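Local coordinates for AmbC (Sorangium cellulosum, PDB 5O15), which carries out both dehydration and cyclisation in ambruticin biosynthesis, probably forming an oxygen heterocycle in a polyketide intermediate, at residues A[100-105]-A[113-118]; A[178-183]-A[217-222]. All blocks are in the same frame, centred on the assembly; numbering follows the deposited sequence. Where two conformers were deposited one is given.

Contact 1: residues A[100-105]-A[113-118]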
loop_
_atom_site.group_PDB
_atom_site.type_symbol
_atom_site.label_atom_id
_atom_site.label_comp_id
_atom_site.label_asym_id
_atom_site.label_seq_id
_atom_site.Cartn_x
_atom_site.Cartn_y
_atom_site.Cartn_z
ATOM N N GLN A 100 -6.304 9.762 12.535
ATOM C CA GLN A 100 -7.760 9.834 12.533
ATOM C C GLN A 100 -8.246 9.430 11.157
ATOM O O GLN A 100 -7.722 9.910 10.149
ATOM C CB GLN A 100 -8.263 11.229 12.880
ATOM C CG GLN A 100 -9.749 11.249 13.184
ATOM C CD GLN A 100 -10.235 12.583 13.660
ATOM O OE1 GLN A 100 -11.106 13.198 13.038
ATOM N NE2 GLN A 100 -9.705 13.029 14.780
ATOM N N VAL A 101 -9.239 8.558 11.111
ATOM C CA VAL A 101 -9.932 8.251 9.876
ATOM C C VAL A 101 -11.361 8.731 10.040
ATOM O O VAL A 101 -12.060 8.313 10.964
ATOM C CB VAL A 101 -9.904 6.764 9.532
ATOM C CG1 VAL A 101 -10.543 6.571 8.203
ATOM C CG2 VAL A 101 -8.431 6.234 9.517
ATOM N N THR A 102 -11.779 9.617 9.153
ATOM C CA THR A 102 -13.146 10.138 9.146
ATOM C C THR A 102 -13.913 9.394 8.063
ATOM O O THR A 102 -13.411 9.180 6.957
ATOM C CB THR A 102 -13.155 11.679 8.965
ATOM O OG1 THR A 102 -12.489 12.076 7.787
ATOM C CG2 THR A 102 -12.474 12.369 10.087
ATOM N N VAL A 103 -15.154 8.998 8.375
ATOM C CA VAL A 103 -16.003 8.319 7.416
ATOM C C VAL A 103 -17.330 9.056 7.376
ATOM O O VAL A 103 -17.952 9.284 8.431
ATOM C CB VAL A 103 -16.208 6.831 7.759
ATOM C CG1 VAL A 103 -16.984 6.138 6.623
ATOM C CG2 VAL A 103 -14.863 6.107 7.960
ATOM N N GLU A 104 -17.796 9.349 6.173
ATOM C CA GLU A 104 -18.980 10.153 5.932
ATOM C C GLU A 104 -20.185 9.248 5.717
ATOM O O GLU A 104 -20.141 8.019 5.800
ATOM C CB GLU A 104 -18.741 11.052 4.719
ATOM C CG GLU A 104 -17.527 11.967 4.813
ATOM C CD GLU A 104 -17.536 12.790 6.072
ATOM O OE1 GLU A 104 -18.589 13.376 6.369
ATOM O OE2 GLU A 104 -16.508 12.850 6.789
ATOM N N ALA A 105 -21.324 9.909 5.476
ATOM C CA ALA A 105 -22.604 9.205 5.386
ATOM C C ALA A 105 -22.712 8.297 4.161
ATOM O O ALA A 105 -22.176 8.585 3.095
ATOM C CB ALA A 105 -23.753 10.215 5.334
ATOM N N GLY A 113 -17.748 8.588 1.633
ATOM C CA GLY A 113 -16.454 9.249 1.597
ATOM C C GLY A 113 -15.662 8.993 2.862
ATOM O O GLY A 113 -16.190 8.655 3.915
ATOM N N PHE A 114 -14.333 9.111 2.751
ATOM C CA PHE A 114 -13.483 8.988 3.924
ATOM C C PHE A 114 -12.251 9.860 3.744
ATOM O O PHE A 114 -11.919 10.262 2.632
ATOM C CB PHE A 114 -13.071 7.526 4.194
ATOM C CG PHE A 114 -12.046 7.017 3.231
ATOM C CD1 PHE A 114 -12.408 6.428 2.047
ATOM C CD2 PHE A 114 -10.696 7.176 3.518
ATOM C CE1 PHE A 114 -11.455 5.988 1.152
ATOM C CE2 PHE A 114 -9.697 6.708 2.610
ATOM C CZ PHE A 114 -10.098 6.156 1.450
ATOM N N ALA A 115 -11.548 10.101 4.835
ATOM C CA ALA A 115 -10.253 10.776 4.799
ATOM C C ALA A 115 -9.372 10.198 5.899
ATOM O O ALA A 115 -9.877 9.710 6.906
ATOM C CB ALA A 115 -10.354 12.296 4.950
ATOM N N VAL A 116 -8.052 10.253 5.697
ATOM C CA VAL A 116 -7.064 9.806 6.677
ATOM C C VAL A 116 -6.184 10.993 7.016
ATOM O O VAL A 116 -5.648 11.638 6.112
ATOM C CB VAL A 116 -6.201 8.671 6.102
ATOM C CG1 VAL A 116 -5.190 8.213 7.128
ATOM C CG2 VAL A 116 -7.091 7.545 5.623
ATOM N N HIS A 117 -5.979 11.236 8.319
ATOM C CA HIS A 117 -5.253 12.399 8.815
ATOM C C HIS A 117 -4.287 11.979 9.901
ATOM O O HIS A 117 -4.483 10.954 10.552
ATOM C CB HIS A 117 -6.233 13.340 9.487
ATOM C CG HIS A 117 -7.553 13.371 8.825
ATOM N ND1 HIS A 117 -7.833 14.355 7.936
ATOM C CD2 HIS A 117 -8.639 12.556 8.860
ATOM C CE1 HIS A 117 -9.076 14.238 7.511
ATOM N NE2 HIS A 117 -9.586 13.135 8.046
ATOM N N SER A 118 -3.286 12.824 10.147
ATOM C CA SER A 118 -2.418 12.605 11.287
ATOM C C SER A 118 -2.022 13.930 11.898
ATOM O O SER A 118 -2.149 14.983 11.281
ATOM C CB SER A 118 -1.173 11.802 10.913
ATOM O OG SER A 118 -0.193 12.636 10.372
#

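Contact 2: residues A[178-183]-A[217-222]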
loop_
_atom_site.group_PDB
_atom_site.type_symbol
_atom_site.label_atom_id
_atom_site.label_comp_id
_atom_site.label_asym_id
_atom_site.label_seq_id
_atom_site.Cartn_x
_atom_site.Cartn_y
_atom_site.Cartn_z
ATOM N N ARG A 178 12.294 -5.006 1.598
ATOM C CA ARG A 178 12.874 -5.932 0.622
ATOM C C ARG A 178 12.056 -7.211 0.720
ATOM O O ARG A 178 12.487 -8.182 1.344
ATOM C CB ARG A 178 14.371 -6.172 0.874
ATOM C CG ARG A 178 15.238 -5.049 0.340
ATOM C CD ARG A 178 16.757 -5.364 0.393
ATOM N NE ARG A 178 17.265 -5.029 1.700
ATOM C CZ ARG A 178 17.561 -3.795 2.101
ATOM N NH1 ARG A 178 17.369 -2.772 1.284
ATOM N NH2 ARG A 178 18.028 -3.576 3.331
ATOM N N GLY A 179 10.845 -7.189 0.148
ATOM C CA GLY A 179 9.896 -8.251 0.368
ATOM C C GLY A 179 9.612 -9.112 -0.832
ATOM O O GLY A 179 8.608 -9.837 -0.818
ATOM N N VAL A 180 10.430 -9.060 -1.866
ATOM C CA VAL A 180 10.225 -9.847 -3.076
ATOM C C VAL A 180 11.274 -10.949 -3.108
ATOM O O VAL A 180 12.477 -10.677 -3.222
ATOM C CB VAL A 180 10.334 -8.996 -4.342
ATOM C CG1 VAL A 180 9.964 -9.833 -5.567
ATOM C CG2 VAL A 180 9.423 -7.800 -4.269
ATOM N N THR A 181 10.857 -12.195 -3.017
ATOM C CA THR A 181 11.859 -13.245 -3.033
ATOM C C THR A 181 12.144 -13.748 -4.436
ATOM O O THR A 181 13.234 -14.298 -4.660
ATOM C CB THR A 181 11.445 -14.404 -2.134
ATOM O OG1 THR A 181 10.290 -15.010 -2.686
ATOM C CG2 THR A 181 11.121 -13.956 -0.758
ATOM N N ALA A 182 11.239 -13.591 -5.394
ATOM C CA ALA A 182 11.469 -14.018 -6.772
ATOM C C ALA A 182 10.399 -13.372 -7.637
ATOM O O ALA A 182 9.301 -13.095 -7.152
ATOM C CB ALA A 182 11.370 -15.536 -6.902
ATOM N N ALA A 183 10.697 -13.126 -8.902
ATOM C CA ALA A 183 9.726 -12.532 -9.812
ATOM C C ALA A 183 10.056 -12.945 -11.244
ATOM O O ALA A 183 11.208 -13.244 -11.586
ATOM C CB ALA A 183 9.705 -11.005 -9.668
ATOM N N ALA A 217 4.496 -5.895 -3.597
ATOM C CA ALA A 217 3.997 -5.984 -4.958
ATOM C C ALA A 217 4.480 -4.810 -5.801
ATOM O O ALA A 217 4.822 -4.973 -6.985
ATOM C CB ALA A 217 2.484 -6.076 -4.966
ATOM N N LEU A 218 4.510 -3.613 -5.199
ATOM C CA LEU A 218 5.060 -2.442 -5.875
ATOM C C LEU A 218 6.556 -2.596 -6.134
ATOM O O LEU A 218 7.042 -2.211 -7.202
ATOM C CB LEU A 218 4.802 -1.179 -5.049
ATOM C CG LEU A 218 3.353 -0.911 -4.646
ATOM C CD1 LEU A 218 3.295 0.404 -3.896
ATOM C CD2 LEU A 218 2.461 -0.940 -5.861
ATOM N N GLN A 219 7.300 -3.146 -5.167
ATOM C CA GLN A 219 8.726 -3.398 -5.372
ATOM C C GLN A 219 8.941 -4.303 -6.580
ATOM O O GLN A 219 9.871 -4.094 -7.361
ATOM C CB GLN A 219 9.327 -4.051 -4.130
ATOM C CG GLN A 219 9.356 -3.189 -2.879
ATOM C CD GLN A 219 9.461 -4.031 -1.636
ATOM O OE1 GLN A 219 10.116 -5.078 -1.652
ATOM N NE2 GLN A 219 8.793 -3.606 -0.555
ATOM N N ALA A 220 8.114 -5.348 -6.716
ATOM C CA ALA A 220 8.288 -6.269 -7.834
ATOM C C ALA A 220 8.077 -5.547 -9.152
ATOM O O ALA A 220 8.843 -5.736 -10.108
ATOM C CB ALA A 220 7.309 -7.435 -7.690
ATOM N N LEU A 221 7.028 -4.724 -9.223
ATOM C CA LEU A 221 6.780 -3.921 -10.399
ATOM C C LEU A 221 7.952 -2.993 -10.709
ATOM O O LEU A 221 8.403 -2.899 -11.853
ATOM C CB LEU A 221 5.510 -3.121 -10.164
ATOM C CG LEU A 221 5.207 -2.093 -11.235
ATOM C CD1 LEU A 221 5.038 -2.775 -12.584
ATOM C CD2 LEU A 221 3.972 -1.352 -10.894
ATOM N N LEU A 222 8.456 -2.291 -9.707
ATOM C CA LEU A 222 9.546 -1.357 -9.946
ATOM C C LEU A 222 10.819 -2.077 -10.361
ATOM O O LEU A 222 11.550 -1.595 -11.226
ATOM C CB LEU A 222 9.784 -0.509 -8.704
ATOM C CG LEU A 222 8.681 0.474 -8.345
ATOM C CD1 LEU A 222 8.964 1.164 -7.016
ATOM C CD2 LEU A 222 8.456 1.491 -9.449
#

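Contact 1: residues A[100-105]-A[113-118]
Gln-100 to Val-103 pair with Phe-114 to His-117 in a beta hairpin of the first hotdog unit. The two short segments are antiparallel, at 167° to each other. Gln-100/His-117 and Thr-102/Ala-115 are hydrogen-bonded pairs, each joined by two N-H...O bonds. Glu-104 N adds a bond of 2.9 Å to Gly-113 O at the turn end. Val-101/Val-116 and Val-103/Phe-114 are non-hydrogen-bonded pairs and alternate with them.

One face carries Gln-100, Thr-102, Ala-115 and His-117. Here the His-117 ring leans across to the partner strand. Its CG stands beside its own backbone N (chi1 -36°), and the ring edge faces Gln-100 and Thr-102. CD2 comes to 3.1 Å from Gln-100 O, the same oxygen that accepts the bond from His-117 N. NE2 lies 3.1 Å from Thr-102 OG1, in a hydrogen bond that either partner could donate. OG1 sits in the ring plane, and the two side chains cross at about a right angle. Thr-102 CG2 also approaches NE2, at 3.6 Å. Thr-102 was modelled in two conformers, so this side-chain link may not be permanent.

The other face is apolar. Val-101 CG2 meets Val-116 CG2 at 4.3 Å, and Val-103 CG2 lies 4.4 Å from Phe-114 CB. Phe-114 CG lies between the backbone N and the carbonyl carbon (chi1 74°), and the ring leads away from the strand 100-103.

This apolar face lies against helix 61-75: Phe-114 touches Ala-68, Val-116 touches Leu-67 and Val-101 touches Ala-71. Strand 34-41 flanks the hairpin beside 96-103, and strand 129-137 flanks it beside 112-120.

Contact 2: residues A[178-183]-A[217-222]
Gln-219 OE1 accepts a hydrogen bond from Gly-179 N at 2.9 Å. The bond is almost straight, 176° at the hydrogen, and the N-H lies in the amide plane on a lone pair of OE1. Arg-178 CA is the next neighbour, 3.7 Å from OE1. Val-180 CG2 packs against the helix backbone and its first side-chain carbons. It is 3.7 Å from Ala-220 N, 3.8 Å from Gln-219 CB and 4.0 Å from Ala-220 CB. The Val-180 and Gln-219 side chains run past one another in opposite senses.

The helix, 211-225, is the central helix of the second hotdog unit. Arg-178 and Gly-179 are loop, just before strand 180-186. Gln-219 CG stands beside its backbone N (chi1 -66°), and the chain beyond is extended, which carries the amide out to the loop. Its NE2 is hydrogen-bonded to Asp-215 OD2 one turn earlier, so both ends of the amide are held and its flip is fixed. The Asp-215/Gln-219 spacing matches the DxxxQ/H motif of polyketide synthase dehydratases. Asp-215 is probably the active-site aspartate of that motif, and the bond is consistent with Gln-219 positioning it. An alanine here would probably leave Gly-179 N and Asp-215 OD2 without the amide that bridges them. Farther out, Val-180 also touches Val-162 and Leu-194, while Arg-178 NH1 is hydrogen-bonded to Val-173 O.

Overall arrangement
Contact 1 comes first along the chain and closes before contact 2 opens. Their centres are 30 Å apart, on opposite sides of the chain's centre, and their nearest atoms are about 16 Å apart, so they do not touch. They lie in different hotdog units, in keeping with the double hotdog fold. Contact 1 joins two strands of the first unit, with helix 61-75 against them. Contact 2 joins helix 211-225 of the second unit to Gly-179 and Val-180, where the chain enters strand 180-186. Strands 79-85 and 236-247 pair antiparallel where the two units join. Each contact thus ties elements within one unit, and neither bridges the two.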